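Local coordinates for protein Xaa-Pro dipeptidase (Pyrococcus horikoshii, PDB 1WY2) that probably splits dipeptides that carry a C-terminal proline behind a nonpolar residue, as a two-metal peptidase of the M24B family working as a homodimer, at residues E242-A247 and V327-T332; K249-S254 and K262-I267; Y275-Y280 and P317-P322. All coordinates share one frame; numbering follows the deposited sequence.

All three contacts lie in the M24 catalytic part of the chain and show how helices are laid over the sheet that carries two of the metal ligands, Glu316 and Glu330. Interaction 1 packs helix 235-254 on strand 325-336, whose Glu330 binds both zinc ions. Interaction 2 continues along the same helix, its centre about 11 Å from that of interaction 1, and pairs it with helix 261-274. The loop leaving that second helix returns to strand 312-321 in interaction 3, whose centre is about 12 Å from that of interaction 1. Those two contacts touch directly: Glu246 OE1 lies 2.7 Å from Tyr275 OH, and Arg328 NH1 lies 2.9 Å from Tyr320 OH, both probable hydrogen bonds.

Interaction 1 of 3, residues E242-A247 and V327-T332; sequences EIVLEA and VRIEDT. With ZN (zinc ion), chain D; ZN (zinc ion), chain E.
Val244 projects from helix 235-254 onto strand 325-336 and divides its two methyls between two alternate residues of that strand, Val327 and Ile329. Its CB meets Val327 CG1 at 4.0 Å. From there CG2, beside the backbone N, turns to Val327 and rests 3.7 Å from Val327 O, an apolar methyl against a backbone carbonyl. CG1, anti to the backbone N (chi1 173°), goes the other way and reaches Ile329, lying 3.9 Å from Ile329 N and about as close to Ile329 CG1. The valine thus straddles Arg328, whose CB points away from the helix.

Ile329 carries the contact one step along the helix. Its CG1 is anti to the carbonyl carbon (chi1 -61°), and the extended second torsion brings CD1 over the Leu245 backbone, with Ile329 CD1 3.8 Å from Leu245 CA. The same methyl meets the tip of Leu245, CD1 to CD1 of Ile329, at 3.9 Å. All three side-chain pairs cross obliquely, and the joint rests on apolar contacts.

Alternation along the strand gives its two faces different work. Val327 and Ile329 point to the helix, while Arg328 and Glu330 serve the side of the metals. Glu330 is extended beyond CG and bridges the zinc pair, OE1 binding the zinc of chain D at 2.0 Å and OE2 that of chain E at 2.1 Å. Asp212, Asp223, His287 and Glu316 supply the other protein ligands, and Thr225 hydrogen-bonds to Glu330 OE1. Arg328, a polar partner of Tyr320, forms a salt bridge with Asp212, so it probably helps to position a first-shell carboxylate. A helix packed behind a strand that presents a bridging glutamate to two metals is characteristic of the pita-bread fold of M24 peptidases.

Interaction 2 of 3, residues K249-S254 and K262-I267; sequences KKAVES and KELDSI
Two consecutive helices of the M24 pita-bread domain, 235-254 and 261-274, form an antiparallel helical hairpin, and this contact joins them near its turn. The short segments run at 150° to each other, with axes 9.1 Å apart at closest approach. The small side chain of Ala251 probably helps to allow this spacing; its CA lies 5.9 Å from Ile267 CA.

Leu264 and Ile267, one turn apart on the second helix, flank that alanine. With CG anti to the backbone N (chi1 -178°), Leu264 swings CD1 inward until it lies 3.4 Å from Ala251 O, so a methyl presses on a helical carbonyl; the Ala251 methyl itself is more distant. Ile267 works through its CG2 branch, which is anti to the backbone N. This methyl meets Lys250 CG at 3.5 Å, the two side chains crossing at about a right angle, and it also lies 3.9 Å from Ser254 OG. Lys250 lends only the base of its aliphatic chain, because a bend at chi2 (64°) carries the rest away from the partner helix.

Ser254 keeps its polar atom within its own helix: OG donates to Lys250 O at 2.8 Å, from above the carbonyl plane. The bond ties the hydroxyl to the last turn, where Ser254 OG meets Ile267 CG2, while its CB is the part nearest Leu264 CD1.

Strand 312-321 runs along one side of the pair, where Ala251 and Val252 touch Ile315 and Leu264 reaches Ile313 and Ile315. Leu264 also packs on Leu307, while Val252 O accepts a hydrogen bond from Ser340, so both helices rest on the sheet and its adjoining loops.

Interaction 3 of 3, residues Y275-Y280 and P317-P322; sequences YGYGEY and PGIYIP
The ring of Tyr280 has Ile321 CD1 over one face, 4.1 Å from the ring centroid and 22° off the normal, a CH-pi contact displaced toward the rim at CG. Pro322 CD approaches the same ring obliquely and touches CE1 at 3.8 Å, the two side chains crossing at about a right angle. Tyr320 O also comes in obliquely, close to CD1. The neighbouring Tyr277 ring receives Ile319 CG2 and Ile321 CD1 at oblique angles, so the Ile321 methyl is shared by two tyrosines. Ile319 divides its branches in a similar way: CD1 lies 3.9 Å from Tyr277 CB, while CG2 reaches both Tyr277 CD1 and the CB of Tyr280.

One backbone bond joins the two segments directly. Tyr320 N donates to Tyr280 O at 3.0 Å, with an N-H...O angle of 159° and the donor above the carbonyl plane. A CA-H...O contact from Ile319 CA, 3.5 Å from Tyr280 O, gives this carbonyl a second approach. An alanine in place of Tyr280 would remove the ring from Ile321 and Pro322 and would probably loosen the side-chain packing, though the backbone bond need not be lost.

Gly276, at positive phi, ends helix 261-274 in a Schellman motif, and the 3-10 turn 278-280 then brings the chain to strand 312-321. The hydroxyls of Tyr277 and Tyr320 act beyond the contact: Tyr277 OH hydrogen-bonds to Glu239, and Tyr320 OH to His283. Pro322 also packs on Glu62 of the second subunit. Apolar groups packed against the two tyrosine side chains thus supply most of the contact and a single backbone bond adds a directional link, while Tyr320, through Arg328, connects it to the surroundings of the metal ligand Asp212.

Interaction 1 of 3, residues E242-A247 and V327-T332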
# COMPACT_ATOMS: atom_id res chain seq x y z
N GLU A 242 6.78 -26.05 -20.66
CA GLU A 242 6.90 -25.84 -22.11
C GLU A 242 5.66 -25.17 -22.68
O GLU A 242 5.75 -24.38 -23.62
CB GLU A 242 7.15 -27.19 -22.81
CG GLU A 242 8.42 -27.89 -22.35
CD GLU A 242 8.68 -29.20 -23.08
OE1 GLU A 242 7.72 -29.98 -23.27
OE2 GLU A 242 9.84 -29.46 -23.44
N ILE A 243 4.50 -25.51 -22.13
CA ILE A 243 3.24 -24.93 -22.58
C ILE A 243 3.16 -23.44 -22.24
O ILE A 243 2.78 -22.61 -23.07
CB ILE A 243 2.04 -25.67 -21.96
CG1 ILE A 243 2.02 -27.12 -22.47
CG2 ILE A 243 0.73 -24.96 -22.30
CD1 ILE A 243 0.97 -28.00 -21.82
N VAL A 244 3.51 -23.09 -21.00
CA VAL A 244 3.47 -21.68 -20.60
C VAL A 244 4.49 -20.88 -21.41
O VAL A 244 4.21 -19.77 -21.84
CB VAL A 244 3.77 -21.53 -19.09
CG1 VAL A 244 3.89 -20.05 -18.73
CG2 VAL A 244 2.65 -22.17 -18.28
N LEU A 245 5.67 -21.46 -21.62
CA LEU A 245 6.72 -20.79 -22.39
C LEU A 245 6.25 -20.53 -23.82
O LEU A 245 6.47 -19.45 -24.37
CB LEU A 245 7.98 -21.66 -22.44
CG LEU A 245 9.17 -21.09 -23.23
CD1 LEU A 245 9.67 -19.82 -22.56
CD2 LEU A 245 10.27 -22.13 -23.30
N GLU A 246 5.59 -21.52 -24.42
CA GLU A 246 5.10 -21.38 -25.78
C GLU A 246 4.05 -20.28 -25.86
O GLU A 246 4.08 -19.44 -26.77
CB GLU A 246 4.48 -22.70 -26.24
CG GLU A 246 3.99 -22.68 -27.68
CD GLU A 246 3.15 -23.89 -28.02
OE1 GLU A 246 3.33 -24.94 -27.37
OE2 GLU A 246 2.32 -23.81 -28.95
N ALA A 247 3.12 -20.28 -24.91
CA ALA A 247 2.05 -19.29 -24.88
C ALA A 247 2.60 -17.88 -24.64
O ALA A 247 2.16 -16.93 -25.28
CB ALA A 247 1.05 -19.64 -23.78
N VAL A 327 3.45 -22.88 -12.94
CA VAL A 327 4.47 -22.20 -13.73
C VAL A 327 3.94 -20.89 -14.28
O VAL A 327 2.83 -20.84 -14.79
CB VAL A 327 4.92 -23.05 -14.94
CG1 VAL A 327 5.90 -22.26 -15.80
CG2 VAL A 327 5.56 -24.35 -14.46
N ARG A 328 4.73 -19.82 -14.15
CA ARG A 328 4.37 -18.52 -14.70
C ARG A 328 5.63 -17.87 -15.26
O ARG A 328 6.70 -17.93 -14.65
CB ARG A 328 3.74 -17.59 -13.65
CG ARG A 328 3.43 -16.19 -14.23
CD ARG A 328 2.49 -15.34 -13.37
NE ARG A 328 3.04 -14.96 -12.07
CZ ARG A 328 2.80 -15.60 -10.93
NH1 ARG A 328 2.01 -16.66 -10.91
NH2 ARG A 328 3.32 -15.15 -9.79
N ILE A 329 5.50 -17.28 -16.44
CA ILE A 329 6.60 -16.58 -17.08
C ILE A 329 6.03 -15.23 -17.47
O ILE A 329 5.06 -15.15 -18.22
CB ILE A 329 7.10 -17.34 -18.33
CG1 ILE A 329 7.61 -18.73 -17.90
CG2 ILE A 329 8.21 -16.55 -19.01
CD1 ILE A 329 8.00 -19.63 -19.05
N GLU A 330 6.63 -14.17 -16.93
CA GLU A 330 6.15 -12.81 -17.15
C GLU A 330 7.21 -11.80 -17.56
O GLU A 330 8.30 -11.76 -16.98
CB GLU A 330 5.46 -12.31 -15.87
CG GLU A 330 5.26 -10.79 -15.81
CD GLU A 330 4.62 -10.33 -14.52
OE1 GLU A 330 4.94 -10.89 -13.46
OE2 GLU A 330 3.81 -9.38 -14.58
N ASP A 331 6.88 -10.98 -18.55
CA ASP A 331 7.76 -9.91 -19.03
C ASP A 331 6.97 -8.62 -19.02
O ASP A 331 5.74 -8.63 -19.14
CB ASP A 331 8.20 -10.13 -20.49
CG ASP A 331 9.38 -11.06 -20.62
OD1 ASP A 331 10.34 -10.93 -19.84
OD2 ASP A 331 9.35 -11.91 -21.55
N THR A 332 7.67 -7.50 -18.87
CA THR A 332 7.03 -6.19 -18.97
C THR A 332 7.47 -5.82 -20.38
O THR A 332 8.65 -5.94 -20.70
CB THR A 332 7.60 -5.17 -17.98
OG1 THR A 332 7.17 -5.51 -16.65
CG2 THR A 332 7.10 -3.76 -18.31
ZN ZN D . 4.53 -10.11 -11.67
ZN ZN E . 2.27 -8.69 -13.36

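Interaction 2 of 3, residues K249-S254 and K262-I267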
# COMPACT_ATOMS: atom_id res chain seq x y z
N LYS A 249 5.70 -16.75 -25.28
CA LYS A 249 6.45 -16.33 -26.46
C LYS A 249 5.53 -15.89 -27.59
O LYS A 249 5.77 -14.86 -28.23
CB LYS A 249 7.36 -17.46 -26.94
CG LYS A 249 8.60 -17.67 -26.09
CD LYS A 249 9.45 -18.81 -26.64
CE LYS A 249 9.87 -18.54 -28.08
NZ LYS A 249 10.60 -19.69 -28.67
N LYS A 250 4.48 -16.67 -27.84
CA LYS A 250 3.54 -16.36 -28.91
C LYS A 250 2.82 -15.04 -28.63
O LYS A 250 2.65 -14.22 -29.53
CB LYS A 250 2.52 -17.49 -29.05
CG LYS A 250 1.57 -17.33 -30.23
CD LYS A 250 2.32 -17.37 -31.55
CE LYS A 250 1.37 -17.28 -32.73
NZ LYS A 250 2.10 -17.33 -34.03
N ALA A 251 2.41 -14.83 -27.38
CA ALA A 251 1.72 -13.60 -27.02
C ALA A 251 2.63 -12.39 -27.21
O ALA A 251 2.21 -11.38 -27.77
CB ALA A 251 1.22 -13.67 -25.58
N VAL A 252 3.87 -12.48 -26.75
CA VAL A 252 4.80 -11.37 -26.91
C VAL A 252 5.00 -11.06 -28.39
O VAL A 252 5.01 -9.89 -28.80
CB VAL A 252 6.18 -11.68 -26.27
CG1 VAL A 252 7.16 -10.57 -26.60
CG2 VAL A 252 6.04 -11.83 -24.76
N GLU A 253 5.16 -12.10 -29.20
CA GLU A 253 5.36 -11.93 -30.64
C GLU A 253 4.13 -11.36 -31.34
O GLU A 253 4.25 -10.76 -32.41
CB GLU A 253 5.73 -13.28 -31.28
CG GLU A 253 7.04 -13.87 -30.80
CD GLU A 253 7.24 -15.31 -31.25
OE1 GLU A 253 8.31 -15.89 -30.95
OE2 GLU A 253 6.34 -15.87 -31.91
N SER A 254 2.96 -11.54 -30.74
CA SER A 254 1.71 -11.06 -31.30
C SER A 254 1.33 -9.65 -30.84
O SER A 254 0.45 -9.01 -31.43
CB SER A 254 0.57 -12.02 -30.95
OG SER A 254 0.83 -13.32 -31.44
N LYS A 262 -8.25 -8.04 -25.47
CA LYS A 262 -8.95 -9.31 -25.47
C LYS A 262 -8.38 -10.27 -26.51
O LYS A 262 -8.21 -11.45 -26.24
CB LYS A 262 -10.44 -9.09 -25.72
CG LYS A 262 -11.25 -10.37 -25.77
CD LYS A 262 -12.73 -10.10 -26.01
CE LYS A 262 -13.52 -11.39 -26.05
NZ LYS A 262 -14.99 -11.16 -26.20
N GLU A 263 -8.09 -9.76 -27.71
CA GLU A 263 -7.53 -10.60 -28.77
C GLU A 263 -6.15 -11.10 -28.37
O GLU A 263 -5.79 -12.23 -28.68
CB GLU A 263 -7.44 -9.82 -30.08
CG GLU A 263 -8.80 -9.39 -30.64
CD GLU A 263 -8.69 -8.58 -31.92
OE1 GLU A 263 -7.80 -7.71 -32.01
OE2 GLU A 263 -9.51 -8.81 -32.83
N LEU A 264 -5.38 -10.27 -27.67
CA LEU A 264 -4.05 -10.67 -27.23
C LEU A 264 -4.16 -11.73 -26.13
O LEU A 264 -3.42 -12.72 -26.13
CB LEU A 264 -3.26 -9.46 -26.73
CG LEU A 264 -1.82 -9.71 -26.26
CD1 LEU A 264 -1.05 -10.44 -27.35
CD2 LEU A 264 -1.16 -8.38 -25.94
N ASP A 265 -5.09 -11.54 -25.20
CA ASP A 265 -5.29 -12.51 -24.13
C ASP A 265 -5.66 -13.86 -24.76
O ASP A 265 -5.18 -14.91 -24.32
CB ASP A 265 -6.39 -12.03 -23.17
CG ASP A 265 -6.77 -13.08 -22.13
OD1 ASP A 265 -7.51 -14.03 -22.47
OD2 ASP A 265 -6.32 -12.95 -20.97
N SER A 266 -6.48 -13.81 -25.80
CA SER A 266 -6.92 -15.03 -26.48
C SER A 266 -5.79 -15.82 -27.13
O SER A 266 -5.85 -17.04 -27.22
CB SER A 266 -7.97 -14.69 -27.54
OG SER A 266 -9.16 -14.20 -26.94
N ILE A 267 -4.75 -15.12 -27.60
CA ILE A 267 -3.63 -15.81 -28.23
C ILE A 267 -3.00 -16.80 -27.25
O ILE A 267 -2.77 -17.96 -27.57
CB ILE A 267 -2.54 -14.81 -28.69
CG1 ILE A 267 -3.07 -13.93 -29.82
CG2 ILE A 267 -1.30 -15.57 -29.14
CD1 ILE A 267 -3.46 -14.69 -31.07

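Interaction 3 of 3, residues Y275-Y280 and P317-P322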
# COMPACT_ATOMS: atom_id res chain seq x y z
N TYR A 275 -4.25 -27.43 -25.06
CA TYR A 275 -3.55 -28.51 -24.38
C TYR A 275 -4.41 -29.09 -23.27
O TYR A 275 -4.02 -30.06 -22.62
CB TYR A 275 -2.22 -28.02 -23.80
CG TYR A 275 -1.12 -27.82 -24.82
CD1 TYR A 275 -0.82 -26.55 -25.32
CD2 TYR A 275 -0.38 -28.90 -25.30
CE1 TYR A 275 0.19 -26.36 -26.26
CE2 TYR A 275 0.63 -28.73 -26.24
CZ TYR A 275 0.92 -27.45 -26.72
OH TYR A 275 1.92 -27.28 -27.64
N GLY A 276 -5.58 -28.49 -23.04
CA GLY A 276 -6.49 -28.98 -22.02
C GLY A 276 -6.26 -28.42 -20.62
O GLY A 276 -6.82 -28.93 -19.65
N TYR A 277 -5.45 -27.36 -20.53
CA TYR A 277 -5.15 -26.74 -19.24
C TYR A 277 -5.86 -25.40 -19.04
O TYR A 277 -5.52 -24.64 -18.13
CB TYR A 277 -3.64 -26.51 -19.12
CG TYR A 277 -2.83 -27.76 -18.82
CD1 TYR A 277 -2.81 -28.31 -17.54
CD2 TYR A 277 -2.09 -28.39 -19.82
CE1 TYR A 277 -2.07 -29.45 -17.25
CE2 TYR A 277 -1.35 -29.55 -19.55
CZ TYR A 277 -1.34 -30.07 -18.26
OH TYR A 277 -0.61 -31.20 -17.98
N GLY A 278 -6.86 -25.12 -19.86
CA GLY A 278 -7.59 -23.86 -19.76
C GLY A 278 -8.13 -23.51 -18.38
O GLY A 278 -8.08 -22.35 -17.97
N GLU A 279 -8.65 -24.50 -17.68
CA GLU A 279 -9.21 -24.29 -16.35
C GLU A 279 -8.15 -23.89 -15.33
O GLU A 279 -8.46 -23.31 -14.28
CB GLU A 279 -9.92 -25.57 -15.89
CG GLU A 279 -10.38 -25.57 -14.44
CD GLU A 279 -10.85 -26.94 -13.97
OE1 GLU A 279 -11.22 -27.08 -12.79
OE2 GLU A 279 -10.85 -27.89 -14.79
N TYR A 280 -6.88 -24.17 -15.64
CA TYR A 280 -5.79 -23.87 -14.73
C TYR A 280 -5.02 -22.58 -14.99
O TYR A 280 -4.05 -22.27 -14.29
CB TYR A 280 -4.85 -25.09 -14.67
CG TYR A 280 -5.58 -26.33 -14.19
CD1 TYR A 280 -6.05 -26.41 -12.88
CD2 TYR A 280 -5.85 -27.40 -15.05
CE1 TYR A 280 -6.79 -27.52 -12.44
CE2 TYR A 280 -6.58 -28.51 -14.61
CZ TYR A 280 -7.04 -28.56 -13.31
OH TYR A 280 -7.78 -29.64 -12.87
N PRO A 317 1.28 -15.46 -18.85
CA PRO A 317 0.39 -16.62 -18.75
C PRO A 317 0.94 -17.57 -17.68
O PRO A 317 2.12 -17.51 -17.33
CB PRO A 317 0.45 -17.22 -20.15
CG PRO A 317 1.87 -16.94 -20.56
CD PRO A 317 2.07 -15.50 -20.10
N GLY A 318 0.08 -18.43 -17.16
CA GLY A 318 0.52 -19.38 -16.16
C GLY A 318 -0.44 -20.55 -16.06
O GLY A 318 -1.57 -20.46 -16.53
N ILE A 319 0.04 -21.64 -15.48
CA ILE A 319 -0.77 -22.84 -15.27
C ILE A 319 -0.52 -23.26 -13.83
O ILE A 319 0.62 -23.45 -13.41
CB ILE A 319 -0.35 -23.99 -16.21
CG1 ILE A 319 -0.71 -23.63 -17.65
CG2 ILE A 319 -1.02 -25.29 -15.78
CD1 ILE A 319 -0.27 -24.68 -18.66
N TYR A 320 -1.60 -23.40 -13.06
CA TYR A 320 -1.49 -23.76 -11.66
C TYR A 320 -2.31 -24.99 -11.34
O TYR A 320 -3.53 -24.99 -11.49
CB TYR A 320 -1.94 -22.57 -10.80
CG TYR A 320 -1.38 -21.27 -11.31
CD1 TYR A 320 -2.07 -20.52 -12.27
CD2 TYR A 320 -0.13 -20.82 -10.91
CE1 TYR A 320 -1.52 -19.37 -12.82
CE2 TYR A 320 0.43 -19.67 -11.45
CZ TYR A 320 -0.27 -18.95 -12.40
OH TYR A 320 0.28 -17.81 -12.94
N ILE A 321 -1.62 -26.04 -10.90
CA ILE A 321 -2.25 -27.32 -10.56
C ILE A 321 -2.34 -27.41 -9.03
O ILE A 321 -1.33 -27.57 -8.35
CB ILE A 321 -1.41 -28.51 -11.08
CG1 ILE A 321 -1.05 -28.29 -12.55
CG2 ILE A 321 -2.19 -29.81 -10.92
CD1 ILE A 321 -2.25 -28.11 -13.47
N PRO A 322 -3.56 -27.30 -8.48
CA PRO A 322 -3.83 -27.23 -7.05
C PRO A 322 -3.03 -28.28 -6.26
O PRO A 322 -3.07 -29.47 -6.53
CB PRO A 322 -5.32 -27.45 -6.85
CG PRO A 322 -6.02 -27.10 -8.15
CD PRO A 322 -4.81 -27.12 -9.20